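PDB 6UAV: Glyco_hydro_cc domain-containing protein from Pseudomonas viridiflava, which hydrolyses internal beta-1,3-glucosidic bonds in beta-1,3-glucans, as an endo-beta-1,3-glucanase of glycoside hydrolase family 128, subgroup II. Local coordinates for residues Q100-L105 with V114-P119; V50-M55 with K67-A72; P33-R38 with Y42-Q47; Y164-M169 with V211-R216; L195-L200 with K204-E209. All blocks are in the same frame, centred on the assembly; numbering follows the deposited sequence.

Interaction 1: residues Q100-L105 with V114-P119; sequences QLWPRL and VKLVGP
W102 and L116 pass each other in opposite directions and bury the largest areas of this contact between helix 95-112 and strand 115-121. The indole is swung toward the strand by a first torsion that puts CG roughly anti to the backbone N (chi1 -151°). Its benzo ring then reaches the far end of the strand segment, where CH2 lies 4.0 Å from G118 O. P119, joined to G118 by a cis peptide bond, offers its CD to the same W102 CH2 at 3.8 Å. Further back along the ring system, W102 NE1 is 4.1 Å from L116 CD1. L105, one helical turn on, completes the tight part. Its CD1 rests 3.6 Å above one face of the W102 indole, off toward the rim, and its backbone O is 3.7 Å from L116 CD2. The indole N-H is hydrogen-bonded to Q153 O, and F139 meets the ring edge-to-face, so the indole is fixed on several sides. The rest of the helix segment is looser: P103 and R104 do not touch the strand segment and are partly exposed, and R104 forms a salt bridge to D63. The axes of the two short segments, 11.1 Å apart at closest, run roughly antiparallel (147°), as expected for the return limb of a right-handed beta-alpha-beta crossover in a TIM barrel.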
# COMPACT_ATOMS: atom_id res chain seq x y z
N GLN A 100 20.52 -5.41 -3.54
CA GLN A 100 21.04 -6.69 -2.99
C GLN A 100 19.88 -7.64 -2.64
O GLN A 100 19.99 -8.89 -2.89
CB GLN A 100 21.94 -6.42 -1.77
CG GLN A 100 22.54 -7.66 -1.11
CD GLN A 100 23.73 -7.30 -0.24
OE1 GLN A 100 23.99 -6.15 0.07
NE2 GLN A 100 24.48 -8.26 0.23
N LEU A 101 18.80 -7.15 -2.07
CA LEU A 101 17.60 -7.98 -1.72
C LEU A 101 16.92 -8.47 -3.00
O LEU A 101 16.29 -9.52 -2.98
CB LEU A 101 16.66 -7.16 -0.84
CG LEU A 101 15.35 -7.85 -0.43
CD1 LEU A 101 15.63 -9.08 0.40
CD2 LEU A 101 14.44 -6.90 0.31
N TRP A 102 16.92 -7.67 -4.04
CA TRP A 102 15.90 -7.82 -5.11
C TRP A 102 15.90 -9.21 -5.71
O TRP A 102 14.82 -9.76 -5.98
CB TRP A 102 16.06 -6.71 -6.18
CG TRP A 102 14.74 -6.40 -6.82
CD1 TRP A 102 14.25 -6.79 -8.05
CD2 TRP A 102 13.68 -5.69 -6.19
NE1 TRP A 102 12.98 -6.32 -8.21
CE2 TRP A 102 12.59 -5.67 -7.09
CE3 TRP A 102 13.52 -5.08 -4.95
CZ2 TRP A 102 11.38 -5.03 -6.80
CZ3 TRP A 102 12.34 -4.40 -4.69
CH2 TRP A 102 11.30 -4.37 -5.61
N PRO A 103 17.06 -9.84 -6.00
CA PRO A 103 17.05 -11.19 -6.63
C PRO A 103 16.27 -12.22 -5.79
O PRO A 103 15.67 -13.13 -6.37
CB PRO A 103 18.53 -11.54 -6.79
CG PRO A 103 19.21 -10.14 -6.91
CD PRO A 103 18.44 -9.32 -5.90
N ARG A 104 16.34 -12.13 -4.47
CA ARG A 104 15.53 -12.98 -3.53
C ARG A 104 14.02 -12.79 -3.80
O ARG A 104 13.28 -13.80 -3.80
CB ARG A 104 15.92 -12.66 -2.08
CG ARG A 104 17.28 -13.24 -1.71
CD ARG A 104 17.74 -12.72 -0.36
NE ARG A 104 16.90 -13.04 0.78
CZ ARG A 104 17.07 -12.48 1.97
NH1 ARG A 104 18.09 -11.65 2.12
NH2 ARG A 104 16.29 -12.81 3.00
N LEU A 105 13.57 -11.56 -4.03
CA LEU A 105 12.16 -11.24 -4.38
C LEU A 105 11.85 -11.77 -5.76
O LEU A 105 10.75 -12.32 -5.96
CB LEU A 105 11.92 -9.74 -4.25
CG LEU A 105 12.31 -9.16 -2.88
CD1 LEU A 105 12.04 -7.71 -2.90
CD2 LEU A 105 11.56 -9.83 -1.72
N VAL A 114 3.81 -14.76 -8.03
CA VAL A 114 3.27 -13.45 -7.56
C VAL A 114 3.96 -12.32 -8.34
O VAL A 114 5.17 -12.44 -8.63
CB VAL A 114 3.46 -13.23 -6.05
CG1 VAL A 114 2.63 -14.23 -5.24
CG2 VAL A 114 4.91 -13.24 -5.61
N LYS A 115 3.24 -11.23 -8.58
CA LYS A 115 3.81 -10.01 -9.21
C LYS A 115 4.40 -9.19 -8.07
O LYS A 115 3.86 -9.27 -6.90
CB LYS A 115 2.71 -9.24 -9.91
CG LYS A 115 2.08 -9.88 -11.12
CD LYS A 115 2.99 -10.26 -12.18
CE LYS A 115 2.25 -10.89 -13.34
NZ LYS A 115 3.23 -11.40 -14.33
N LEU A 116 5.47 -8.49 -8.33
CA LEU A 116 6.11 -7.68 -7.29
C LEU A 116 5.53 -6.27 -7.37
O LEU A 116 5.62 -5.63 -8.40
CB LEU A 116 7.61 -7.68 -7.51
CG LEU A 116 8.30 -9.03 -7.43
CD1 LEU A 116 9.80 -8.83 -7.64
CD2 LEU A 116 8.08 -9.73 -6.08
N VAL A 117 5.02 -5.79 -6.23
CA VAL A 117 4.43 -4.44 -6.08
C VAL A 117 5.30 -3.65 -5.13
O VAL A 117 5.20 -3.81 -3.91
CB VAL A 117 2.98 -4.57 -5.62
CG1 VAL A 117 2.35 -3.18 -5.47
CG2 VAL A 117 2.17 -5.43 -6.59
N GLY A 118 6.10 -2.74 -5.65
CA GLY A 118 6.99 -1.95 -4.79
C GLY A 118 8.25 -1.60 -5.56
O GLY A 118 8.34 -1.92 -6.73
N PRO A 119 9.25 -0.98 -4.93
CA PRO A 119 9.17 -0.51 -3.56
C PRO A 119 8.05 0.52 -3.37
O PRO A 119 7.68 1.18 -4.31
CB PRO A 119 10.58 0.08 -3.33
CG PRO A 119 11.42 -0.56 -4.34
CD PRO A 119 10.52 -0.66 -5.55

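Interaction 2: residues V50-M55 with K67-A72; sequences VDFVPM and KLYLLA
The carbonyl oxygen of Y69 has two donors from further along the chain: H73 ND1 hydrogen-bonds to it, and A72 N adds a weak bond at 3.2 Å. From the same residue the phenol reaches across to strand 51-56, where Y69 OH makes a plain contact with F52 CD2 at 3.8 Å, not a hydrogen bond. F52 and P54 lie two apart on the strand, so both point at helix 63-72 while V53 between them points away. F52 CG is anti to the backbone N (chi1 169°), and Y69 has the same setting (chi1 174°), so the two aromatic side chains extend to meet across the gap at a slant. The proline supplies the second meeting point. P54 CG sits near the plane of the Y69 ring, at its edge, 4.3 Å from CE2, and approaches L70 more closely, with L70 CD2 3.8 Å away. L70 turns its end inward to do this, and it also packs on I108 and T112 of helix 95-112. F52 also meets the ring of W28 in the adjacent strand 27-29. The helix itself is held by routine backbone bonds such as L71 N to K67 O at 2.9 Å. Because no hydrogen bond or ion pair spans the two segments, it is apolar side-chain contact that joins strand and helix here.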
# COMPACT_ATOMS: atom_id res chain seq x y z
N VAL A 50 -13.16 -10.65 0.50
CA VAL A 50 -11.97 -9.77 0.68
C VAL A 50 -10.73 -10.63 0.49
O VAL A 50 -10.78 -11.87 0.70
CB VAL A 50 -11.99 -9.01 2.03
CG1 VAL A 50 -13.21 -8.11 2.14
CG2 VAL A 50 -11.96 -9.97 3.19
N ASP A 51 -9.67 -10.01 -0.00
CA ASP A 51 -8.36 -10.71 -0.08
C ASP A 51 -7.33 -9.96 0.75
O ASP A 51 -7.39 -8.76 0.87
CB ASP A 51 -7.93 -11.00 -1.51
CG ASP A 51 -7.63 -9.80 -2.36
OD1 ASP A 51 -8.62 -9.19 -2.84
OD2 ASP A 51 -6.42 -9.49 -2.54
N PHE A 52 -6.40 -10.70 1.33
CA PHE A 52 -5.22 -10.14 2.05
C PHE A 52 -4.01 -10.20 1.12
O PHE A 52 -3.81 -11.23 0.45
CB PHE A 52 -4.91 -10.98 3.29
CG PHE A 52 -3.59 -10.67 3.96
CD1 PHE A 52 -3.46 -9.54 4.76
CD2 PHE A 52 -2.47 -11.47 3.74
CE1 PHE A 52 -2.25 -9.27 5.37
CE2 PHE A 52 -1.27 -11.16 4.35
CZ PHE A 52 -1.15 -10.04 5.14
N VAL A 53 -3.18 -9.17 1.10
CA VAL A 53 -1.96 -9.11 0.25
C VAL A 53 -0.77 -9.04 1.17
O VAL A 53 -0.67 -8.15 2.00
CB VAL A 53 -1.96 -7.91 -0.72
CG1 VAL A 53 -0.66 -7.84 -1.56
CG2 VAL A 53 -3.18 -7.97 -1.62
N PRO A 54 0.09 -10.07 1.14
CA PRO A 54 1.24 -10.09 2.03
C PRO A 54 2.27 -9.02 1.66
O PRO A 54 2.36 -8.64 0.50
CB PRO A 54 1.93 -11.42 1.82
CG PRO A 54 1.25 -12.04 0.66
CD PRO A 54 0.02 -11.24 0.25
N MET A 55 3.16 -8.70 2.61
CA MET A 55 4.20 -7.70 2.37
C MET A 55 5.51 -8.12 3.03
O MET A 55 5.52 -8.62 4.14
CB MET A 55 3.81 -6.34 2.94
CG MET A 55 4.91 -5.29 2.73
SD MET A 55 4.29 -3.62 2.97
CE MET A 55 5.42 -2.75 1.89
N LYS A 67 7.56 -18.37 1.05
CA LYS A 67 7.30 -19.21 -0.13
C LYS A 67 6.26 -20.27 0.20
O LYS A 67 5.34 -20.51 -0.60
CB LYS A 67 8.59 -19.89 -0.60
CG LYS A 67 9.52 -18.95 -1.32
CD LYS A 67 10.90 -19.57 -1.44
CE LYS A 67 11.90 -18.58 -1.99
NZ LYS A 67 13.19 -19.24 -2.29
N LEU A 68 6.41 -20.89 1.35
CA LEU A 68 5.53 -21.98 1.80
C LEU A 68 4.10 -21.42 1.85
O LEU A 68 3.14 -22.06 1.35
CB LEU A 68 6.07 -22.44 3.17
CG LEU A 68 5.48 -23.70 3.78
CD1 LEU A 68 5.77 -24.92 2.92
CD2 LEU A 68 6.07 -23.91 5.18
N TYR A 69 3.92 -20.24 2.46
CA TYR A 69 2.59 -19.59 2.56
C TYR A 69 2.04 -19.26 1.17
O TYR A 69 0.88 -19.63 0.84
CB TYR A 69 2.67 -18.35 3.45
CG TYR A 69 1.41 -17.52 3.52
CD1 TYR A 69 0.30 -17.96 4.21
CD2 TYR A 69 1.34 -16.28 2.93
CE1 TYR A 69 -0.88 -17.22 4.26
CE2 TYR A 69 0.19 -15.52 2.99
CZ TYR A 69 -0.93 -15.97 3.66
OH TYR A 69 -2.07 -15.25 3.75
N LEU A 70 2.83 -18.60 0.32
CA LEU A 70 2.31 -18.21 -1.00
C LEU A 70 1.93 -19.45 -1.80
O LEU A 70 0.86 -19.45 -2.43
CB LEU A 70 3.33 -17.37 -1.77
CG LEU A 70 3.65 -15.99 -1.20
CD1 LEU A 70 4.79 -15.32 -1.96
CD2 LEU A 70 2.43 -15.09 -1.28
N LEU A 71 2.75 -20.49 -1.81
CA LEU A 71 2.45 -21.64 -2.68
C LEU A 71 1.15 -22.31 -2.24
O LEU A 71 0.45 -22.88 -3.12
CB LEU A 71 3.63 -22.60 -2.62
CG LEU A 71 4.84 -22.08 -3.39
CD1 LEU A 71 6.10 -22.86 -3.03
CD2 LEU A 71 4.54 -22.16 -4.89
N ALA A 72 0.84 -22.29 -0.95
CA ALA A 72 -0.39 -22.95 -0.45
C ALA A 72 -1.62 -22.01 -0.50
O ALA A 72 -2.69 -22.47 -0.15
CB ALA A 72 -0.16 -23.50 0.94

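Interaction 3: residues P33-R38 with Y42-Q47; sequences PKPHDR and YDYAGQ
P35 and Y44 cross at about a right angle, the proline ring bringing CG to within 3.9 Å of the phenol oxygen Y44 OH. Y44 gets there because its CG lies between the backbone N and the carbonyl carbon (chi1 57°), which sends the ring back toward the loop. The second meeting is edgewise: the ring of Y42 turns its rim to the carbonyl oxygen of R38, which lies in the ring plane 3.3 Å from CE2. Each segment also has a side-chain bond of its own. The H36 imidazole accepts R38 N at ND1, 3.0 Å away and nearly straight (168°), with the donor close to the ring plane. D43, at the N-cap of helix 44-48, takes G46 N on OD1, met from above its carboxylate plane. R38 pairs its guanidinium with E243. Y42 and R38 also touch P15 of helix 15-22, whereas Y44 meets W28 of strand 27-29 edge-to-face and packs on F52 of strand 51-56 and Y69 of helix 63-72.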
# COMPACT_ATOMS: atom_id res chain seq x y z
N PRO A 33 4.01 -10.43 6.37
CA PRO A 33 3.78 -11.49 5.40
C PRO A 33 2.50 -12.33 5.58
O PRO A 33 2.16 -13.11 4.69
CB PRO A 33 4.99 -12.40 5.60
CG PRO A 33 5.96 -11.65 6.43
CD PRO A 33 5.16 -10.65 7.26
N LYS A 34 1.80 -12.20 6.71
CA LYS A 34 0.56 -12.98 6.98
C LYS A 34 -0.45 -12.12 7.69
O LYS A 34 -0.08 -11.17 8.41
CB LYS A 34 0.91 -14.17 7.85
CG LYS A 34 1.57 -15.32 7.09
CD LYS A 34 2.21 -16.29 7.99
CE LYS A 34 2.93 -17.41 7.25
NZ LYS A 34 4.05 -17.90 8.08
N PRO A 35 -1.74 -12.47 7.58
CA PRO A 35 -2.77 -11.75 8.30
C PRO A 35 -2.62 -11.94 9.81
O PRO A 35 -1.90 -12.85 10.32
CB PRO A 35 -4.08 -12.37 7.86
CG PRO A 35 -3.76 -13.18 6.66
CD PRO A 35 -2.30 -13.56 6.76
N HIS A 36 -3.33 -11.09 10.54
CA HIS A 36 -3.40 -11.19 12.01
C HIS A 36 -3.80 -12.61 12.42
O HIS A 36 -4.66 -13.23 11.77
CB HIS A 36 -4.42 -10.21 12.56
CG HIS A 36 -4.31 -10.03 14.03
ND1 HIS A 36 -4.79 -10.94 14.93
CD2 HIS A 36 -3.72 -9.04 14.75
CE1 HIS A 36 -4.53 -10.50 16.16
NE2 HIS A 36 -3.93 -9.30 16.07
N ASP A 37 -3.21 -13.13 13.48
CA ASP A 37 -3.40 -14.54 13.90
C ASP A 37 -4.87 -14.82 14.24
O ASP A 37 -5.29 -15.99 14.08
CB ASP A 37 -2.49 -14.93 15.07
CG ASP A 37 -1.04 -15.23 14.65
OD1 ASP A 37 -0.79 -15.49 13.43
OD2 ASP A 37 -0.15 -15.13 15.54
N ARG A 38 -5.63 -13.80 14.64
CA ARG A 38 -7.07 -13.97 14.99
C ARG A 38 -7.82 -14.49 13.77
O ARG A 38 -8.81 -15.26 13.96
CB ARG A 38 -7.60 -12.66 15.56
CG ARG A 38 -9.02 -12.81 16.09
CD ARG A 38 -9.48 -11.51 16.73
NE ARG A 38 -10.88 -11.56 17.15
CZ ARG A 38 -11.60 -10.50 17.55
NH1 ARG A 38 -12.87 -10.66 17.91
NH2 ARG A 38 -11.02 -9.32 17.63
N TYR A 42 -10.54 -18.59 9.84
CA TYR A 42 -11.73 -17.97 9.20
C TYR A 42 -11.53 -17.92 7.68
O TYR A 42 -10.53 -17.47 7.18
CB TYR A 42 -12.00 -16.56 9.73
CG TYR A 42 -12.45 -16.48 11.17
CD1 TYR A 42 -13.78 -16.65 11.53
CD2 TYR A 42 -11.53 -16.23 12.18
CE1 TYR A 42 -14.20 -16.54 12.84
CE2 TYR A 42 -11.93 -16.12 13.49
CZ TYR A 42 -13.26 -16.25 13.80
OH TYR A 42 -13.72 -16.11 15.08
N ASP A 43 -12.51 -18.39 6.95
CA ASP A 43 -12.47 -18.27 5.47
C ASP A 43 -12.94 -16.87 5.08
O ASP A 43 -14.10 -16.71 4.65
CB ASP A 43 -13.31 -19.37 4.85
CG ASP A 43 -13.27 -19.38 3.34
OD1 ASP A 43 -12.51 -18.56 2.75
OD2 ASP A 43 -14.04 -20.19 2.81
N TYR A 44 -12.08 -15.90 5.25
CA TYR A 44 -12.42 -14.48 5.00
C TYR A 44 -12.69 -14.28 3.52
O TYR A 44 -13.56 -13.45 3.18
CB TYR A 44 -11.37 -13.57 5.62
CG TYR A 44 -9.96 -13.78 5.20
CD1 TYR A 44 -9.53 -13.32 3.97
CD2 TYR A 44 -9.03 -14.44 6.00
CE1 TYR A 44 -8.25 -13.55 3.51
CE2 TYR A 44 -7.72 -14.63 5.58
CZ TYR A 44 -7.35 -14.22 4.32
OH TYR A 44 -6.09 -14.37 3.79
N ALA A 45 -11.97 -14.93 2.63
CA ALA A 45 -12.11 -14.69 1.19
C ALA A 45 -13.47 -15.19 0.76
O ALA A 45 -14.17 -14.45 0.09
CB ALA A 45 -11.00 -15.35 0.38
N GLY A 46 -13.85 -16.38 1.18
CA GLY A 46 -15.13 -16.99 0.81
C GLY A 46 -16.31 -16.28 1.42
O GLY A 46 -17.32 -16.21 0.75
N GLN A 47 -16.25 -15.85 2.66
CA GLN A 47 -17.44 -15.29 3.37
C GLN A 47 -17.60 -13.79 3.09
O GLN A 47 -18.71 -13.37 2.95
CB GLN A 47 -17.35 -15.49 4.88
CG GLN A 47 -18.55 -14.91 5.65
CD GLN A 47 -19.90 -15.45 5.24
OE1 GLN A 47 -20.04 -16.53 4.64
NE2 GLN A 47 -20.94 -14.65 5.53

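Interaction 4: residues Y164-M169 with V211-R216; sequences YGLSSM and VTMLER
Two helices on the outside of the barrel touch here, L166 and S167 from the start of helix 166-173 meeting M213 and L214 near the end of helix 200-216. M213 carries most of the contact. It leaves its helix anti to the backbone N (chi1 179°), then bends at chi2 and chi3, so that its thioether curls against the other helix. The terminal methyl CE lies 3.7 Å from L166 CG, while the sulfur SD lies 3.9 Å from S167 CB. L214 CD2 meets L166 CD2 at 4.0 Å, the two leucines crossing at about a right angle. L166 also rests on F159 and W161 of strand 156-161, and L214 on V182 and F185 of strand 180-185, so this pair joins the helix layer to the barrel wall. The first turn of helix 166-173 is closed at G165, the N-cap residue. Its carbonyl oxygen accepts both M169 N and S168 OG, the latter 2.7 Å away on a lone pair in the carbonyl plane. A sulfate ion, probably from the crystallisation liquor, lies about 4 Å from the S167 side chain. With no hydrogen bond between the two segments, their cohesion rests on carbon and sulfur contacts, the bent M213 chain laying its methyl against L166 and its sulfur against S167.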
# COMPACT_ATOMS: atom_id res chain seq x y z
N TYR A 164 -1.92 17.06 -0.36
CA TYR A 164 -2.40 17.40 -1.70
C TYR A 164 -1.34 17.01 -2.75
O TYR A 164 -0.18 16.71 -2.40
CB TYR A 164 -2.64 18.91 -1.78
CG TYR A 164 -3.71 19.39 -0.84
CD1 TYR A 164 -3.37 19.80 0.44
CD2 TYR A 164 -5.05 19.45 -1.20
CE1 TYR A 164 -4.32 20.25 1.34
CE2 TYR A 164 -6.02 19.92 -0.32
CZ TYR A 164 -5.66 20.27 0.97
OH TYR A 164 -6.58 20.77 1.85
N GLY A 165 -1.78 16.97 -4.01
CA GLY A 165 -0.90 16.74 -5.17
C GLY A 165 -0.61 15.29 -5.44
O GLY A 165 0.38 15.02 -6.23
N LEU A 166 -1.39 14.36 -4.91
CA LEU A 166 -1.11 12.94 -5.22
C LEU A 166 -1.06 12.69 -6.75
O LEU A 166 -0.13 12.02 -7.23
CB LEU A 166 -2.11 12.05 -4.49
CG LEU A 166 -2.12 10.60 -4.93
CD1 LEU A 166 -0.75 9.92 -4.76
CD2 LEU A 166 -3.16 9.88 -4.14
N SER A 167 -2.02 13.18 -7.54
CA SER A 167 -1.99 12.98 -9.01
C SER A 167 -0.66 13.51 -9.60
O SER A 167 -0.11 12.86 -10.48
CB SER A 167 -3.19 13.59 -9.69
OG SER A 167 -3.11 15.00 -9.58
N SER A 168 -0.10 14.60 -9.07
CA SER A 168 1.13 15.23 -9.60
C SER A 168 2.31 14.29 -9.27
O SER A 168 3.21 14.12 -10.14
CB SER A 168 1.26 16.63 -9.08
OG SER A 168 1.82 16.67 -7.79
N MET A 169 2.27 13.64 -8.11
CA MET A 169 3.35 12.72 -7.72
C MET A 169 3.26 11.46 -8.61
O MET A 169 4.30 10.94 -9.04
CB MET A 169 3.28 12.39 -6.24
CG MET A 169 3.63 13.53 -5.33
SD MET A 169 5.15 14.39 -5.68
CE MET A 169 6.37 13.18 -5.23
N VAL A 211 -10.10 9.51 -4.05
CA VAL A 211 -10.66 8.21 -4.50
C VAL A 211 -11.14 8.35 -5.94
O VAL A 211 -10.89 7.41 -6.78
CB VAL A 211 -11.78 7.71 -3.55
CG1 VAL A 211 -12.59 6.56 -4.19
CG2 VAL A 211 -11.18 7.28 -2.25
N THR A 212 -11.82 9.45 -6.27
CA THR A 212 -12.33 9.62 -7.66
C THR A 212 -11.15 9.60 -8.61
O THR A 212 -11.25 9.01 -9.72
CB THR A 212 -13.14 10.89 -7.83
OG1 THR A 212 -14.26 10.78 -6.95
CG2 THR A 212 -13.61 11.11 -9.25
N MET A 213 -10.10 10.32 -8.25
CA MET A 213 -8.92 10.44 -9.13
C MET A 213 -8.29 9.04 -9.28
O MET A 213 -8.00 8.66 -10.45
CB MET A 213 -7.97 11.47 -8.52
CG MET A 213 -6.69 11.67 -9.31
SD MET A 213 -5.41 10.50 -8.84
CE MET A 213 -5.08 11.02 -7.16
N LEU A 214 -8.17 8.26 -8.20
CA LEU A 214 -7.47 6.95 -8.24
C LEU A 214 -8.33 5.94 -9.01
O LEU A 214 -7.75 5.16 -9.73
CB LEU A 214 -7.15 6.48 -6.85
CG LEU A 214 -6.13 7.32 -6.09
CD1 LEU A 214 -6.07 6.86 -4.63
CD2 LEU A 214 -4.71 7.28 -6.71
N GLU A 215 -9.65 6.00 -8.85
CA GLU A 215 -10.58 5.14 -9.60
C GLU A 215 -10.44 5.44 -11.10
O GLU A 215 -10.54 4.50 -11.89
CB GLU A 215 -12.00 5.35 -9.09
CG GLU A 215 -12.28 4.64 -7.75
CD GLU A 215 -12.35 3.13 -7.81
OE1 GLU A 215 -12.52 2.58 -8.96
OE2 GLU A 215 -12.32 2.51 -6.72
N ARG A 216 -10.30 6.72 -11.47
CA ARG A 216 -10.31 7.14 -12.89
C ARG A 216 -8.94 6.91 -13.53
O ARG A 216 -8.94 6.81 -14.72
CB ARG A 216 -10.84 8.57 -13.08
CG ARG A 216 -12.30 8.64 -12.65
CD ARG A 216 -12.97 9.98 -12.90
NE ARG A 216 -14.39 9.88 -12.55
CZ ARG A 216 -15.16 10.95 -12.45
NH1 ARG A 216 -14.63 12.14 -12.69
NH2 ARG A 216 -16.43 10.83 -12.11

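Interaction 5: residues L195-L200 with K204-E209; sequences LQIDSL and KQQMAE
This contact belongs to the N-terminal end of helix 200-216, capped by S199, whose OG accepts K202 N. L200 O receives K204 N one turn on, 2.8 Å away and fairly straight (161°). Beside this bond the two side chains lie against each other at a slant, L200 CD1 3.9 Å from K204 CG. K204 continues past the leucine, bends at chi3 and forms a salt bridge with E248, so the aliphatic part of the lysine packs while its charged end is held by another helix. Ahead of the cap, I197 CD1 meets Q206 CG at 3.9 Å, the side chains crossing at about a right angle. The Q206 amide is fixed at both ends: NE2 donates to Q205 OE1 at 2.9 Å, on a lone pair in the carbonyl plane, and OE1 accepts from N187. Among its neighbours, helix 200-216 is flanked by helix 248-255, where Y252 makes a cation-pi contact with K204, and on the I197 side by Y164 from the loop ahead of helix 166-173.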
# COMPACT_ATOMS: atom_id res chain seq x y z
N LEU A 195 -5.38 25.14 3.97
CA LEU A 195 -5.53 23.78 3.37
C LEU A 195 -5.45 22.68 4.46
O LEU A 195 -5.56 21.49 4.10
CB LEU A 195 -4.44 23.50 2.32
CG LEU A 195 -4.51 24.32 1.04
CD1 LEU A 195 -3.23 24.15 0.25
CD2 LEU A 195 -5.74 23.88 0.23
N GLN A 196 -5.22 23.07 5.71
CA GLN A 196 -5.11 22.08 6.83
C GLN A 196 -6.38 21.26 6.89
O GLN A 196 -7.49 21.83 6.73
CB GLN A 196 -4.78 22.72 8.17
CG GLN A 196 -5.78 23.75 8.68
CD GLN A 196 -5.34 25.16 8.38
OE1 GLN A 196 -5.09 25.55 7.23
NE2 GLN A 196 -5.19 25.93 9.45
N ILE A 197 -6.23 19.96 7.12
CA ILE A 197 -7.39 19.02 7.21
C ILE A 197 -7.70 18.86 8.69
O ILE A 197 -7.13 17.95 9.32
CB ILE A 197 -7.09 17.71 6.49
CG1 ILE A 197 -6.66 17.94 5.04
CG2 ILE A 197 -8.31 16.78 6.59
CD1 ILE A 197 -7.69 18.64 4.19
N ASP A 198 -8.52 19.76 9.23
CA ASP A 198 -8.71 19.93 10.69
C ASP A 198 -10.20 19.69 10.99
O ASP A 198 -10.64 20.04 12.08
CB ASP A 198 -8.22 21.30 11.15
CG ASP A 198 -8.87 22.40 10.30
OD1 ASP A 198 -9.51 22.08 9.32
OD2 ASP A 198 -8.89 23.57 10.90
N SER A 199 -10.91 19.04 10.08
CA SER A 199 -12.32 18.65 10.29
C SER A 199 -12.61 17.33 9.55
O SER A 199 -11.94 16.97 8.53
CB SER A 199 -13.30 19.75 9.88
OG SER A 199 -13.33 19.91 8.47
N LEU A 200 -13.66 16.66 10.00
CA LEU A 200 -14.18 15.49 9.26
C LEU A 200 -14.67 15.89 7.85
O LEU A 200 -14.39 15.11 6.88
CB LEU A 200 -15.27 14.78 10.08
CG LEU A 200 -16.03 13.69 9.31
CD1 LEU A 200 -15.08 12.54 8.91
CD2 LEU A 200 -17.24 13.15 10.07
N LYS A 204 -13.39 14.16 4.44
CA LYS A 204 -14.38 13.52 3.50
C LYS A 204 -14.21 14.12 2.11
O LYS A 204 -14.21 13.38 1.07
CB LYS A 204 -15.83 13.67 4.00
CG LYS A 204 -16.24 12.79 5.17
CD LYS A 204 -17.63 13.09 5.72
CE LYS A 204 -18.70 12.65 4.74
NZ LYS A 204 -20.03 13.00 5.26
N GLN A 205 -14.08 15.44 2.05
CA GLN A 205 -13.89 16.16 0.76
C GLN A 205 -12.65 15.60 0.07
O GLN A 205 -12.68 15.31 -1.14
CB GLN A 205 -13.87 17.66 1.02
CG GLN A 205 -13.94 18.49 -0.25
CD GLN A 205 -12.66 18.57 -1.03
OE1 GLN A 205 -11.56 18.47 -0.48
NE2 GLN A 205 -12.78 18.73 -2.34
N GLN A 206 -11.56 15.48 0.80
CA GLN A 206 -10.28 15.07 0.19
C GLN A 206 -10.32 13.56 -0.13
O GLN A 206 -9.84 13.18 -1.22
CB GLN A 206 -9.12 15.42 1.11
CG GLN A 206 -8.65 16.84 0.89
CD GLN A 206 -8.13 17.03 -0.52
OE1 GLN A 206 -7.07 16.47 -0.86
NE2 GLN A 206 -8.88 17.79 -1.34
N MET A 207 -10.98 12.74 0.70
CA MET A 207 -11.19 11.31 0.37
C MET A 207 -11.95 11.21 -0.94
O MET A 207 -11.54 10.42 -1.82
CB MET A 207 -11.95 10.57 1.48
CG MET A 207 -12.37 9.18 1.06
SD MET A 207 -13.31 8.39 2.36
CE MET A 207 -11.94 7.86 3.40
N ALA A 208 -13.02 11.96 -1.11
CA ALA A 208 -13.80 11.84 -2.37
C ALA A 208 -12.91 12.23 -3.57
O ALA A 208 -12.93 11.55 -4.60
CB ALA A 208 -15.07 12.67 -2.27
N GLU A 209 -12.20 13.35 -3.46
CA GLU A 209 -11.34 13.84 -4.57
C GLU A 209 -10.29 12.77 -4.91
O GLU A 209 -10.17 12.39 -6.06
CB GLU A 209 -10.65 15.15 -4.20
CG GLU A 209 -11.48 16.32 -4.62
CD GLU A 209 -10.81 17.67 -4.73
OE1 GLU A 209 -9.56 17.75 -4.58
OE2 GLU A 209 -11.57 18.63 -4.94

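In the fold
All five interactions belong to one eight-stranded TIM barrel, and they fall into two groups. Interactions 2 and 3 lie at strands 27-29 and 51-56, their centres about 10 Å apart, with P54 CB 3.3 Å from P33 O. Interaction 1 lies at the fifth strand, 115-121, and joins interaction 2 where V114 CG1 meets L70 CD2 at 4.1 Å. Interactions 4 and 5 share helix 200-216, their centres about 14 Å apart, and Y164 OH probably hydrogen-bonds L195 O at 2.6 Å. Between the groups, the centres of interactions 2 and 5 are about 34 Å apart, on opposite sides of the chain's centre. In TIM-barrel hydrolases the active site lies at the carboxy-terminal ends of the strands.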